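Local coordinates for gifsy-2 prophage ATP-binding sugar transporter-like protein (Salmonella typhimurium LT2, PDB 2PP6) that is of uncertain function but may bind ATP, and folds as a small antiparallel beta barrel preceded by a long helix, at residues K53-P64 against I82-L93; F23-G31 against G67-S75. All coordinates share one frame; numbering follows the deposited sequence.

Interaction 1 (K53-P64 against I82-L93)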
loop_
_atom_site.group_PDB
_atom_site.type_symbol
_atom_site.label_atom_id
_atom_site.label_comp_id
_atom_site.label_asym_id
_atom_site.label_seq_id
_atom_site.Cartn_x
_atom_site.Cartn_y
_atom_site.Cartn_z
ATOM N N LYS A 53 3.264 -7.770 29.989
ATOM C CA LYS A 53 3.735 -7.394 28.651
ATOM C C LYS A 53 2.936 -8.054 27.510
ATOM O O LYS A 53 2.439 -9.175 27.644
ATOM C CB LYS A 53 5.216 -7.756 28.521
ATOM C CG LYS A 53 5.878 -7.265 27.252
ATOM C CD LYS A 53 6.321 -5.827 27.369
ATOM C CE LYS A 53 7.433 -5.693 28.391
ATOM N NZ LYS A 53 7.955 -4.302 28.450
ATOM N N ASN A 54 2.835 -7.354 26.383
ATOM C CA ASN A 54 2.098 -7.852 25.222
ATOM C C ASN A 54 2.914 -7.724 23.930
ATOM O O ASN A 54 3.476 -6.672 23.654
ATOM C CB ASN A 54 0.786 -7.084 25.100
ATOM C CG ASN A 54 -0.362 -7.980 24.741
ATOM O OD1 ASN A 54 -0.555 -8.317 23.577
ATOM N ND2 ASN A 54 -1.121 -8.400 25.744
ATOM N N VAL A 55 2.986 -8.785 23.133
ATOM C CA VAL A 55 3.778 -8.732 21.901
ATOM C C VAL A 55 3.214 -9.614 20.804
ATOM O O VAL A 55 2.571 -10.622 21.089
ATOM C CB VAL A 55 5.202 -9.234 22.139
ATOM C CG1 VAL A 55 5.778 -8.605 23.392
ATOM C CG2 VAL A 55 5.193 -10.754 22.252
ATOM N N VAL A 56 3.453 -9.252 19.547
ATOM C CA VAL A 56 2.987 -10.113 18.474
ATOM C C VAL A 56 4.213 -10.732 17.786
ATOM O O VAL A 56 5.233 -10.077 17.588
ATOM C CB VAL A 56 2.058 -9.372 17.482
ATOM C CG1 VAL A 56 1.707 -8.027 18.016
ATOM C CG2 VAL A 56 2.674 -9.309 16.132
ATOM N N VAL A 57 4.109 -12.018 17.469
ATOM C CA VAL A 57 5.188 -12.789 16.874
ATOM C C VAL A 57 5.262 -12.713 15.358
ATOM O O VAL A 57 4.340 -13.129 14.663
ATOM C CB VAL A 57 5.052 -14.268 17.297
ATOM C CG1 VAL A 57 6.235 -15.084 16.786
ATOM C CG2 VAL A 57 4.967 -14.347 18.802
ATOM N N PHE A 58 6.375 -12.217 14.837
ATOM C CA PHE A 58 6.517 -12.098 13.391
ATOM C C PHE A 58 7.191 -13.265 12.679
ATOM O O PHE A 58 6.835 -13.582 11.552
ATOM C CB PHE A 58 7.231 -10.798 13.045
ATOM C CG PHE A 58 6.334 -9.589 13.093
ATOM C CD1 PHE A 58 6.057 -8.872 11.945
ATOM C CD2 PHE A 58 5.754 -9.177 14.293
ATOM C CE1 PHE A 58 5.212 -7.758 11.987
ATOM C CE2 PHE A 58 4.914 -8.066 14.344
ATOM C CZ PHE A 58 4.639 -7.356 13.193
ATOM N N SER A 59 8.145 -13.918 13.326
ATOM C CA SER A 59 8.833 -15.043 12.705
ATOM C C SER A 59 7.828 -16.152 12.399
ATOM O O SER A 59 6.867 -16.351 13.152
ATOM C CB SER A 59 9.915 -15.560 13.646
ATOM O OG SER A 59 10.812 -14.519 13.980
ATOM N N GLY A 60 8.038 -16.876 11.299
ATOM C CA GLY A 60 7.112 -17.946 10.950
ATOM C C GLY A 60 7.619 -19.309 11.371
ATOM O O GLY A 60 7.026 -20.322 11.025
ATOM N N ASN A 61 8.708 -19.342 12.134
ATOM C CA ASN A 61 9.285 -20.614 12.531
ATOM C C ASN A 61 8.955 -21.073 13.944
ATOM O O ASN A 61 9.553 -22.025 14.433
ATOM C CB ASN A 61 10.807 -20.587 12.322
ATOM C CG ASN A 61 11.520 -19.646 13.276
ATOM O OD1 ASN A 61 11.090 -18.515 13.473
ATOM N ND2 ASN A 61 12.630 -20.101 13.848
ATOM N N VAL A 62 7.994 -20.409 14.584
ATOM C CA VAL A 62 7.564 -20.775 15.935
ATOM C C VAL A 62 6.050 -20.823 16.032
ATOM O O VAL A 62 5.341 -20.170 15.259
ATOM C CB VAL A 62 8.051 -19.770 17.032
ATOM C CG1 VAL A 62 9.557 -19.786 17.131
ATOM C CG2 VAL A 62 7.574 -18.377 16.708
ATOM N N ILE A 63 5.566 -21.611 16.985
ATOM C CA ILE A 63 4.130 -21.733 17.270
ATOM C C ILE A 63 4.023 -21.595 18.785
ATOM O O ILE A 63 4.061 -22.591 19.511
ATOM C CB ILE A 63 3.546 -23.110 16.880
ATOM C CG1 ILE A 63 4.654 -24.030 16.382
ATOM C CG2 ILE A 63 2.480 -22.933 15.823
ATOM C CD1 ILE A 63 4.170 -25.407 16.002
ATOM N N PRO A 64 3.899 -20.356 19.284
ATOM C CA PRO A 64 3.800 -20.135 20.729
ATOM C C PRO A 64 2.597 -20.798 21.394
ATOM O O PRO A 64 1.554 -20.977 20.773
ATOM C CB PRO A 64 3.780 -18.614 20.837
ATOM C CG PRO A 64 3.121 -18.193 19.568
ATOM C CD PRO A 64 3.777 -19.084 18.549
ATOM N N ILE A 82 -3.196 -16.186 24.338
ATOM C CA ILE A 82 -2.817 -15.967 22.950
ATOM C C ILE A 82 -3.952 -15.488 22.048
ATOM O O ILE A 82 -4.920 -16.204 21.823
ATOM C CB ILE A 82 -2.226 -17.285 22.371
ATOM C CG1 ILE A 82 -0.813 -17.510 22.931
ATOM C CG2 ILE A 82 -2.264 -17.275 20.858
ATOM C CD1 ILE A 82 -0.161 -18.817 22.483
ATOM N N ARG A 83 -3.834 -14.282 21.521
ATOM C CA ARG A 83 -4.861 -13.763 20.622
ATOM C C ARG A 83 -4.352 -13.713 19.186
ATOM O O ARG A 83 -3.319 -14.281 18.850
ATOM C CB ARG A 83 -5.283 -12.371 21.057
ATOM C CG ARG A 83 -6.037 -12.392 22.335
ATOM C CD ARG A 83 -5.770 -11.161 23.146
ATOM N NE ARG A 83 -6.381 -11.300 24.461
ATOM C CZ ARG A 83 -6.190 -10.454 25.466
ATOM N NH1 ARG A 83 -5.393 -9.400 25.302
ATOM N NH2 ARG A 83 -6.804 -10.661 26.627
ATOM N N ARG A 84 -5.095 -13.044 18.325
ATOM C CA ARG A 84 -4.661 -12.928 16.960
ATOM C C ARG A 84 -4.564 -11.462 16.612
ATOM O O ARG A 84 -5.342 -10.630 17.099
ATOM C CB ARG A 84 -5.625 -13.647 16.022
ATOM C CG ARG A 84 -5.014 -14.878 15.390
ATOM C CD ARG A 84 -4.599 -15.883 16.448
ATOM N NE ARG A 84 -3.405 -16.630 16.060
ATOM C CZ ARG A 84 -2.910 -17.655 16.748
ATOM N NH1 ARG A 84 -3.513 -18.056 17.861
ATOM N NH2 ARG A 84 -1.805 -18.264 16.335
ATOM N N PHE A 85 -3.568 -11.140 15.804
ATOM C CA PHE A 85 -3.375 -9.778 15.365
ATOM C C PHE A 85 -3.043 -9.916 13.895
ATOM O O PHE A 85 -1.899 -10.190 13.530
ATOM C CB PHE A 85 -2.220 -9.124 16.108
ATOM C CG PHE A 85 -2.067 -7.674 15.800
ATOM C CD1 PHE A 85 -2.835 -6.731 16.463
ATOM C CD2 PHE A 85 -1.175 -7.249 14.821
ATOM C CE1 PHE A 85 -2.720 -5.373 16.160
ATOM C CE2 PHE A 85 -1.049 -5.898 14.506
ATOM C CZ PHE A 85 -1.826 -4.955 15.179
ATOM N N ASN A 86 -4.062 -9.743 13.059
ATOM C CA ASN A 86 -3.909 -9.872 11.618
ATOM C C ASN A 86 -3.273 -11.223 11.338
ATOM O O ASN A 86 -2.339 -11.339 10.535
ATOM C CB ASN A 86 -3.033 -8.751 11.070
ATOM C CG ASN A 86 -3.567 -7.382 11.418
ATOM O OD1 ASN A 86 -3.689 -7.028 12.590
ATOM N ND2 ASN A 86 -3.905 -6.606 10.402
ATOM N N GLY A 87 -3.780 -12.241 12.031
ATOM C CA GLY A 87 -3.291 -13.591 11.843
ATOM C C GLY A 87 -1.987 -13.939 12.529
ATOM O O GLY A 87 -1.462 -15.025 12.311
ATOM N N LYS A 88 -1.443 -13.036 13.341
ATOM C CA LYS A 88 -0.204 -13.334 14.036
ATOM C C LYS A 88 -0.432 -13.499 15.514
ATOM O O LYS A 88 -1.256 -12.833 16.122
ATOM C CB LYS A 88 0.827 -12.248 13.816
ATOM C CG LYS A 88 1.194 -12.094 12.386
ATOM C CD LYS A 88 2.457 -11.305 12.261
ATOM C CE LYS A 88 2.474 -10.575 10.955
ATOM N NZ LYS A 88 1.320 -9.630 10.944
ATOM N N PRO A 89 0.313 -14.403 16.120
ATOM C CA PRO A 89 0.173 -14.646 17.553
ATOM C C PRO A 89 0.423 -13.412 18.408
ATOM O O PRO A 89 1.489 -12.823 18.361
ATOM C CB PRO A 89 1.228 -15.718 17.831
ATOM C CG PRO A 89 1.400 -16.390 16.517
ATOM C CD PRO A 89 1.374 -15.240 15.549
ATOM N N GLN A 90 -0.566 -12.995 19.176
ATOM C CA GLN A 90 -0.339 -11.879 20.063
ATOM C C GLN A 90 -0.286 -12.520 21.440
ATOM O O GLN A 90 -1.299 -13.014 21.921
ATOM C CB GLN A 90 -1.468 -10.876 20.013
ATOM C CG GLN A 90 -1.345 -9.933 21.163
ATOM C CD GLN A 90 -2.314 -8.816 21.087
ATOM O OE1 GLN A 90 -2.164 -7.912 20.277
ATOM N NE2 GLN A 90 -3.336 -8.863 21.933
ATOM N N LEU A 91 0.892 -12.510 22.060
ATOM C CA LEU A 91 1.081 -13.138 23.358
ATOM C C LEU A 91 1.017 -12.217 24.580
ATOM O O LEU A 91 1.550 -11.099 24.582
ATOM C CB LEU A 91 2.424 -13.869 23.371
ATOM C CG LEU A 91 2.837 -14.624 22.102
ATOM C CD1 LEU A 91 4.170 -15.346 22.349
ATOM C CD2 LEU A 91 1.759 -15.617 21.703
ATOM N N THR A 92 0.352 -12.699 25.624
ATOM C CA THR A 92 0.271 -11.957 26.871
ATOM C C THR A 92 1.270 -12.677 27.756
ATOM O O THR A 92 1.128 -13.874 28.021
ATOM C CB THR A 92 -1.126 -12.021 27.506
ATOM O OG1 THR A 92 -2.052 -11.290 26.693
ATOM C CG2 THR A 92 -1.095 -11.417 28.905
ATOM N N LEU A 93 2.284 -11.935 28.194
ATOM C CA LEU A 93 3.358 -12.488 29.003
ATOM C C LEU A 93 3.378 -11.982 30.434
ATOM O O LEU A 93 3.201 -10.785 30.683
ATOM C CB LEU A 93 4.697 -12.132 28.371
ATOM C CG LEU A 93 4.812 -12.169 26.859
ATOM C CD1 LEU A 93 6.150 -11.594 26.433
ATOM C CD2 LEU A 93 4.675 -13.595 26.396
#
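The F58 ring carries the side chain of K88 over one face: CD of K88 lies 4.2 Å from the ring centroid, only 6° off the normal, in a CH-pi contact. NZ of K88 is a cation-pi partner, 4.8 Å from the same centroid. At the rim of F58, in its plane, lies the carbonyl oxygen of V56. The K88 chain bends at its last torsion (chi4 62°), and NZ ends off-centre above the same face that CD covers. The ring of F85, with OD1 of N86 above one face, is met obliquely by CG1 of V56. Farther along the same side of the sheet, N54 and Q90 set their amide planes at right angles and form no hydrogen bond to each other; ND2 of N54 instead makes a weak bond, 3.2 Å long, to OG1 of T92. Beneath these side chains runs an antiparallel pairing. V55 and L91 are the hydrogen-bonded pair, V55 N giving to L91 O at 3.1 Å and L91 N to V55 O at 2.7 Å, and V57 N continues the series to P89 O at 2.9 Å. P89, having no N-H, cannot return a bond to V57. On the other side of the sheet, V55 and V57 each pack on L91, and after the loop P64 comes back against P89 and L91, its CG 3.6 Å from CB of P89 and its side chain crossing both at about a right angle. The tight turn F85-K88, of type I', joins strand 75-85 to strand 88-95. Strand 32-38 borders 53-57 on its far edge, strand 75-85 borders 88-95, and helix 2-23 brings D16, I19 and A20 against F58, with D16 also a long, weak ion-pair partner of K88.

Interaction 2 (F23-G31 against G67-S75)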
loop_
_atom_site.group_PDB
_atom_site.type_symbol
_atom_site.label_atom_id
_atom_site.label_comp_id
_atom_site.label_asym_id
_atom_site.label_seq_id
_atom_site.Cartn_x
_atom_site.Cartn_y
_atom_site.Cartn_z
ATOM N N PHE A 23 11.090 -2.455 14.298
ATOM C CA PHE A 23 10.798 -2.560 15.720
ATOM C C PHE A 23 10.992 -3.958 16.320
ATOM O O PHE A 23 10.945 -4.128 17.540
ATOM C CB PHE A 23 9.363 -2.083 15.979
ATOM C CG PHE A 23 8.977 -0.858 15.185
ATOM C CD1 PHE A 23 9.692 0.331 15.314
ATOM C CD2 PHE A 23 7.915 -0.901 14.288
ATOM C CE1 PHE A 23 9.356 1.455 14.565
ATOM C CE2 PHE A 23 7.575 0.221 13.534
ATOM C CZ PHE A 23 8.299 1.398 13.675
ATOM N N GLY A 24 11.221 -4.960 15.480
ATOM C CA GLY A 24 11.402 -6.301 16.005
ATOM C C GLY A 24 12.504 -6.493 17.043
ATOM O O GLY A 24 13.545 -5.835 17.000
HETATM N N MSE A 25 12.257 -7.400 17.987
HETATM C CA MSE A 25 13.220 -7.748 19.025
HETATM C C MSE A 25 13.542 -9.215 18.841
HETATM O O MSE A 25 12.710 -9.974 18.334
HETATM C CB MSE A 25 12.634 -7.609 20.411
HETATM C CG MSE A 25 12.402 -6.218 20.874
HETATM SE SE MSE A 25 11.898 -6.352 22.716
HETATM C CE MSE A 25 10.215 -7.264 22.488
ATOM N N LYS A 26 14.738 -9.615 19.262
ATOM C CA LYS A 26 15.160 -11.007 19.168
ATOM C C LYS A 26 14.767 -11.613 20.502
ATOM O O LYS A 26 15.129 -11.117 21.570
ATOM C CB LYS A 26 16.663 -11.077 18.935
ATOM C CG LYS A 26 17.276 -12.455 19.070
ATOM C CD LYS A 26 16.995 -13.318 17.878
ATOM C CE LYS A 26 18.302 -13.842 17.319
ATOM N NZ LYS A 26 19.103 -14.516 18.371
ATOM N N VAL A 27 14.016 -12.689 20.451
ATOM C CA VAL A 27 13.514 -13.250 21.683
ATOM C C VAL A 27 13.461 -14.767 21.622
ATOM O O VAL A 27 13.340 -15.343 20.544
ATOM C CB VAL A 27 12.109 -12.637 21.939
ATOM C CG1 VAL A 27 11.021 -13.701 21.885
ATOM C CG2 VAL A 27 12.114 -11.872 23.215
ATOM N N ASN A 28 13.552 -15.418 22.774
ATOM C CA ASN A 28 13.517 -16.865 22.797
ATOM C C ASN A 28 12.197 -17.353 23.365
ATOM O O ASN A 28 11.837 -17.002 24.489
ATOM C CB ASN A 28 14.687 -17.410 23.621
ATOM C CG ASN A 28 14.846 -18.915 23.486
ATOM O OD1 ASN A 28 14.038 -19.693 24.011
ATOM N ND2 ASN A 28 15.891 -19.338 22.770
ATOM N N ILE A 29 11.478 -18.150 22.572
ATOM C CA ILE A 29 10.191 -18.718 22.964
ATOM C C ILE A 29 10.287 -20.231 22.949
ATOM O O ILE A 29 10.542 -20.835 21.924
ATOM C CB ILE A 29 9.071 -18.301 22.009
ATOM C CG1 ILE A 29 8.821 -16.789 22.134
ATOM C CG2 ILE A 29 7.819 -19.104 22.309
ATOM C CD1 ILE A 29 7.627 -16.274 21.331
ATOM N N ASN A 30 10.076 -20.836 24.106
ATOM C CA ASN A 30 10.170 -22.275 24.252
ATOM C C ASN A 30 11.376 -22.891 23.543
ATOM O O ASN A 30 11.260 -23.886 22.843
ATOM C CB ASN A 30 8.893 -22.950 23.777
ATOM C CG ASN A 30 8.767 -24.340 24.324
ATOM O OD1 ASN A 30 9.041 -24.567 25.501
ATOM N ND2 ASN A 30 8.354 -25.281 23.488
ATOM N N GLY A 31 12.542 -22.290 23.725
ATOM C CA GLY A 31 13.741 -22.840 23.119
ATOM C C GLY A 31 14.074 -22.400 21.711
ATOM O O GLY A 31 15.133 -22.760 21.212
ATOM N N GLY A 67 1.811 -21.386 28.474
ATOM C CA GLY A 67 2.706 -22.227 29.250
ATOM C C GLY A 67 4.159 -21.903 28.944
ATOM O O GLY A 67 4.968 -21.736 29.869
ATOM N N ASP A 68 4.476 -21.813 27.643
ATOM C CA ASP A 68 5.820 -21.482 27.140
ATOM C C ASP A 68 6.517 -20.399 27.930
ATOM O O ASP A 68 5.904 -19.403 28.324
ATOM C CB ASP A 68 5.760 -20.975 25.696
ATOM C CG ASP A 68 5.469 -22.065 24.694
ATOM O OD1 ASP A 68 5.376 -23.241 25.099
ATOM O OD2 ASP A 68 5.341 -21.738 23.496
ATOM N N ARG A 69 7.809 -20.603 28.156
ATOM C CA ARG A 69 8.598 -19.608 28.848
ATOM C C ARG A 69 9.190 -18.783 27.720
ATOM O O ARG A 69 9.600 -19.319 26.681
ATOM C CB ARG A 69 9.698 -20.239 29.705
ATOM C CG ARG A 69 10.647 -21.194 29.005
ATOM C CD ARG A 69 11.682 -21.687 30.019
ATOM N NE ARG A 69 12.274 -22.983 29.678
ATOM C CZ ARG A 69 13.006 -23.715 30.518
ATOM N NH1 ARG A 69 13.244 -23.282 31.753
ATOM N NH2 ARG A 69 13.498 -24.887 30.125
ATOM N N VAL A 70 9.209 -17.472 27.918
ATOM C CA VAL A 70 9.711 -16.555 26.920
ATOM C C VAL A 70 10.795 -15.697 27.520
ATOM O O VAL A 70 10.536 -14.988 28.482
ATOM C CB VAL A 70 8.589 -15.620 26.450
ATOM C CG1 VAL A 70 9.151 -14.570 25.500
ATOM C CG2 VAL A 70 7.484 -16.430 25.805
ATOM N N VAL A 71 12.008 -15.744 26.976
ATOM C CA VAL A 71 13.057 -14.886 27.509
ATOM C C VAL A 71 13.070 -13.613 26.690
ATOM O O VAL A 71 13.356 -13.632 25.493
ATOM C CB VAL A 71 14.441 -15.517 27.423
ATOM C CG1 VAL A 71 15.468 -14.543 27.981
ATOM C CG2 VAL A 71 14.462 -16.833 28.186
ATOM N N LEU A 72 12.762 -12.499 27.334
ATOM C CA LEU A 72 12.710 -11.223 26.639
ATOM C C LEU A 72 13.471 -10.162 27.406
ATOM O O LEU A 72 13.213 -9.922 28.580
ATOM C CB LEU A 72 11.243 -10.813 26.450
ATOM C CG LEU A 72 10.887 -9.351 26.205
ATOM C CD1 LEU A 72 11.743 -8.784 25.099
ATOM C CD2 LEU A 72 9.428 -9.261 25.834
ATOM N N ARG A 73 14.416 -9.532 26.730
ATOM C CA ARG A 73 15.236 -8.509 27.341
ATOM C C ARG A 73 15.914 -8.945 28.644
ATOM O O ARG A 73 16.130 -8.147 29.549
ATOM C CB ARG A 73 14.408 -7.249 27.540
ATOM C CG ARG A 73 14.621 -6.289 26.407
ATOM C CD ARG A 73 13.626 -5.159 26.388
ATOM N NE ARG A 73 13.991 -4.206 25.343
ATOM C CZ ARG A 73 13.216 -3.210 24.934
ATOM N NH1 ARG A 73 12.021 -3.039 25.486
ATOM N NH2 ARG A 73 13.639 -2.385 23.981
ATOM N N GLY A 74 16.264 -10.222 28.725
ATOM C CA GLY A 74 16.942 -10.720 29.899
ATOM C C GLY A 74 16.039 -11.264 30.977
ATOM O O GLY A 74 16.524 -11.829 31.951
ATOM N N SER A 75 14.729 -11.112 30.819
ATOM C CA SER A 75 13.802 -11.602 31.836
ATOM C C SER A 75 12.953 -12.744 31.317
ATOM O O SER A 75 12.711 -12.853 30.115
ATOM C CB SER A 75 12.904 -10.466 32.315
ATOM O OG SER A 75 13.605 -9.234 32.278
HETATM O O HOH W 1 15.197 -9.471 23.721
HETATM O O HOH W 2 12.216 -20.110 26.147
#
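The carbonyl oxygen of R69 is gripped twice: N30 N donates to it at 3.0 Å in an almost straight bond (171°), and water 2 donates to it at 2.8 Å. That water gives its other hydrogen to OD1 of N28, so the N28 side chain is tied across the strand gap through solvent; its ND2 is held by D33. Between the strands, N28 and V71 form the hydrogen-bonded pair, with V71 N to N28 O at 2.8 Å and N28 N to V71 O at a longer 3.3 Å. Toward K26 and R73 no direct backbone bond follows, and water 1 bridges instead, donating to K26 O and accepting from R73 N. I29 and V70, a non-hydrogen-bonded pair, lie side by side and point the same way, I29 CG1 touching V70 CG2. Next to them V27 crosses obliquely over L72, its CG2 3.5 Å from CB of L72. The end of M25, a selenomethionine, lies across L72, and its selenium sits above one face of the R73 guanidinium, 3.9 Å from the plane and offset toward the rim; R73 itself forms a salt bridge with E38. At the opposite end the N30 amide and the D68 carboxylate stack with planes 8° apart, no hydrogen bond joining them. D68 CG is swung beside its own backbone N (chi1 -73°), where the carboxylate meets N30 and OD2 also accepts from R65 N. Within the sheet, strands 25-29 and 69-72 are the two ends of the strand order, and their pairing closes the barrel. With N28, D68 and R73 finding their main polar partners outside the two segments, the seam relies on three direct backbone bonds, on water where these end, and on apolar V27, I29, V70 and L72 on its inner side.

Both interactions belong to one closed antiparallel barrel, whose strand order is 25-29, 32-38, 53-57, 88-95, 75-85, 69-72. Interaction 1 joins the two middle strands of that order, and interaction 2 joins its two ends, with their centres 11 Å apart. Their segments alternate along the chain: 23-31, 53-64, 67-75, 82-93. Inside the barrel the contacts meet, CD1 of L91 lying 3.7 Å from CD1 of I29, with L93 packed against V70 and L72. As a worked example, the protein illustrates how a barrel is completed by contacts distant in sequence: pairings on opposite parts of the wall share one apolar interior.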